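Local coordinates for protein glycosyl hydrolase 25 (PDB 4FF5) that probably cleaves glycosidic bonds as a family 25 glycosyl hydrolase and takes part in host-cell invasion by Streptococcus pneumoniae, at residues Gly210-Phe215 with Thr232-Ile237. Numbering follows the deposited sequence.
Sequences GSDSGF and TSKGKI
Three hydrogen bonds to the carboxylate of D212 tie the loop 210-215 to the chain at the end of strand 228-232. Its OD1 takes two of them: the backbone N of S233 reaches the syn lone pair at 2.8 Å, nearly straight at 162°, while the hydroxyl OG1 of T232 donates almost along the C-O axis, 2.7 Å from OD1. OD2 offers its own syn lone pair to S233 OG at 2.6 Å. S233 thus grips both oxygens, through its amide and its hydroxyl, which limits rotation of the carboxylate; three donors, with K234 NZ nearby but not in contact, would be expected to favour its charged form.

T232 OG1, anti to its own backbone N (chi1 -172°), also accepts from K234 N at 3.0 Å, forming an ST turn where the chain turns its corner at S233. A weak, bent bond from G214 N reaches the same oxygen. Within 210-215, S213 OG accepts from F215 N in a second ST turn and is also hydrogen-bonded to E217. One water bridges G214 O and K236 N.

Van der Waals contact is modest. The methyl CG2 of T232 lies against the G214 carbonyl, and the extended K234 chain runs alongside D212, with CD 3.7 Å from D212 O. G214 CA lies 3.5 Å from K234 O, an approach that the lack of a side chain permits.

The arrangement fastens the long loop after strand 203-207 to the end of strand 228-232, the seventh strand in the TIM-barrel order, and to the short strand 234-235; backbone bonds from T232 to I246 and from G235 to L244 join this corner to antiparallel strand 244-249.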
ATOM      1  N   GLY A 210     -16.033  -7.988  -4.199  1.00 18.35           N
ATOM      2  CA  GLY A 210     -17.239  -8.790  -4.399  1.00 20.63           C
ATOM      3  C   GLY A 210     -17.532  -9.546  -3.113  1.00 21.56           C
ATOM      4  O   GLY A 210     -17.668  -8.943  -2.052  1.00 21.45           O
ATOM      5  N   SER A 211     -17.592 -10.873  -3.214  1.00 24.17           N
ATOM      6  CA  SER A 211     -17.851 -11.761  -2.072  1.00 25.98           C
ATOM      7  C   SER A 211     -16.599 -12.058  -1.232  1.00 25.60           C
ATOM      8  O   SER A 211     -16.703 -12.664  -0.148  1.00 26.06           O
ATOM      9  CB  SER A 211     -18.428 -13.094  -2.563  1.00 27.97           C
ATOM     10  OG  SER A 211     -17.410 -13.877  -3.176  1.00 29.74           O
ATOM     11  N   ASP A 212     -15.429 -11.651  -1.739  1.00 24.31           N
ATOM     12  CA  ASP A 212     -14.137 -11.883  -1.077  1.00 22.70           C
ATOM     13  C   ASP A 212     -13.746 -13.375  -1.068  1.00 24.07           C
ATOM     14  O   ASP A 212     -13.484 -13.965  -0.016  1.00 23.02           O
ATOM     15  CB  ASP A 212     -14.132 -11.310   0.340  1.00 21.68           C
ATOM     16  CG  ASP A 212     -12.754 -10.858   0.774  1.00 20.07           C
ATOM     17  OD1 ASP A 212     -11.811 -10.947  -0.034  1.00 19.38           O
ATOM     18  OD2 ASP A 212     -12.608 -10.416   1.925  1.00 20.38           O
ATOM     19  N   SER A 213     -13.708 -13.951  -2.268  1.00 24.46           N
ATOM     20  CA  SER A 213     -13.498 -15.382  -2.498  1.00 25.86           C
ATOM     21  C   SER A 213     -12.027 -15.766  -2.617  1.00 25.31           C
ATOM     22  O   SER A 213     -11.692 -16.951  -2.619  1.00 26.70           O
ATOM     23  CB  SER A 213     -14.174 -15.753  -3.808  1.00 26.36           C
ATOM     24  OG  SER A 213     -13.485 -15.106  -4.874  1.00 27.27           O
ATOM     25  N   GLY A 214     -11.157 -14.768  -2.741  1.00 23.87           N
ATOM     26  CA  GLY A 214      -9.746 -14.989  -3.050  1.00 22.42           C
ATOM     27  C   GLY A 214      -9.386 -14.760  -4.496  1.00 22.04           C
ATOM     28  O   GLY A 214      -8.202 -14.856  -4.883  1.00 22.15           O
ATOM     29  N   PHE A 215     -10.405 -14.470  -5.307  1.00 22.58           N
ATOM     30  CA  PHE A 215     -10.251 -14.343  -6.759  1.00 22.65           C
ATOM     31  C   PHE A 215     -10.871 -13.051  -7.236  1.00 22.89           C
ATOM     32  O   PHE A 215     -11.753 -12.495  -6.554  1.00 22.09           O
ATOM     33  CB  PHE A 215     -10.881 -15.557  -7.458  1.00 23.29           C
ATOM     34  CG  PHE A 215     -10.259 -16.854  -7.036  1.00 23.74           C
ATOM     35  CD1 PHE A 215      -9.069 -17.282  -7.616  1.00 23.56           C
ATOM     36  CD2 PHE A 215     -10.813 -17.602  -5.998  1.00 24.03           C
ATOM     37  CE1 PHE A 215      -8.467 -18.457  -7.197  1.00 24.02           C
ATOM     38  CE2 PHE A 215     -10.204 -18.776  -5.571  1.00 24.04           C
ATOM     39  CZ  PHE A 215      -9.030 -19.196  -6.168  1.00 24.06           C
ATOM     40  N   THR A 232      -9.127  -8.837  -3.267  1.00 16.49           N
ATOM     41  CA  THR A 232      -9.524  -9.767  -2.212  1.00 17.37           C
ATOM     42  C   THR A 232      -8.653  -9.555  -0.971  1.00 17.32           C
ATOM     43  O   THR A 232      -7.530  -9.041  -1.075  1.00 17.35           O
ATOM     44  CB  THR A 232      -9.450 -11.251  -2.688  1.00 18.30           C
ATOM     45  OG1 THR A 232     -10.018 -12.102  -1.701  1.00 19.56           O
ATOM     46  CG2 THR A 232      -8.006 -11.686  -2.970  1.00 18.58           C
ATOM     47  N   SER A 233      -9.189  -9.912   0.193  1.00 18.04           N
ATOM     48  CA  SER A 233      -8.395 -10.001   1.422  1.00 18.91           C
ATOM     49  C   SER A 233      -8.100 -11.460   1.781  1.00 20.89           C
ATOM     50  O   SER A 233      -7.527 -11.743   2.837  1.00 21.68           O
ATOM     51  CB  SER A 233      -9.115  -9.294   2.580  1.00 18.88           C
ATOM     52  OG  SER A 233     -10.272 -10.003   3.011  1.00 19.93           O
ATOM     53  N   LYS A 234      -8.503 -12.387   0.912  1.00 21.85           N
ATOM     54  CA  LYS A 234      -8.441 -13.818   1.227  1.00 23.84           C
ATOM     55  C   LYS A 234      -7.707 -14.607   0.162  1.00 24.02           C
ATOM     56  O   LYS A 234      -8.020 -15.756  -0.115  1.00 24.43           O
ATOM     57  CB  LYS A 234      -9.843 -14.364   1.501  1.00 25.39           C
ATOM     58  CG  LYS A 234     -10.552 -13.497   2.534  1.00 27.49           C
ATOM     59  CD  LYS A 234     -11.702 -14.171   3.242  1.00 30.88           C
ATOM     60  CE  LYS A 234     -11.982 -13.411   4.530  1.00 31.66           C
ATOM     61  NZ  LYS A 234     -13.277 -13.808   5.161  1.00 34.80           N
ATOM     62  N   GLY A 235      -6.718 -13.962  -0.441  1.00 23.67           N
ATOM     63  CA  GLY A 235      -5.846 -14.628  -1.379  1.00 24.66           C
ATOM     64  C   GLY A 235      -4.936 -15.646  -0.708  1.00 26.29           C
ATOM     65  O   GLY A 235      -4.712 -15.606   0.506  1.00 24.74           O
ATOM     66  N   LYS A 236      -4.449 -16.588  -1.508  1.00 28.30           N
ATOM     67  CA  LYS A 236      -3.491 -17.594  -1.045  1.00 30.75           C
ATOM     68  C   LYS A 236      -2.388 -17.672  -2.066  1.00 32.00           C
ATOM     69  O   LYS A 236      -2.659 -17.930  -3.243  1.00 33.56           O
ATOM     70  CB  LYS A 236      -4.161 -18.965  -0.884  1.00 32.99           C
ATOM     71  CG  LYS A 236      -5.230 -19.002   0.199  1.00 35.68           C
ATOM     72  CD  LYS A 236      -4.635 -19.252   1.575  1.00 37.75           C
ATOM     73  CE  LYS A 236      -5.636 -18.926   2.668  1.00 38.99           C
ATOM     74  NZ  LYS A 236      -5.270 -19.592   3.948  1.00 39.68           N
ATOM     75  N   ILE A 237      -1.150 -17.424  -1.625  1.00 31.68           N
ATOM     76  CA  ILE A 237       0.025 -17.491  -2.497  1.00 30.35           C
ATOM     77  C   ILE A 237       1.065 -18.433  -1.882  1.00 30.96           C
ATOM     78  O   ILE A 237       1.289 -18.425  -0.666  1.00 29.33           O
ATOM     79  CB  ILE A 237       0.664 -16.105  -2.734  1.00 30.55           C
ATOM     80  CG1 ILE A 237      -0.324 -15.163  -3.433  1.00 30.66           C
ATOM     81  CG2 ILE A 237       1.940 -16.216  -3.563  1.00 31.21           C
ATOM     82  CD1 ILE A 237       0.271 -13.846  -3.874  1.00 29.25           C
TER
HETATM   83  O   HOH W   1      -6.321 -16.781  -4.024  1.00 35.67           O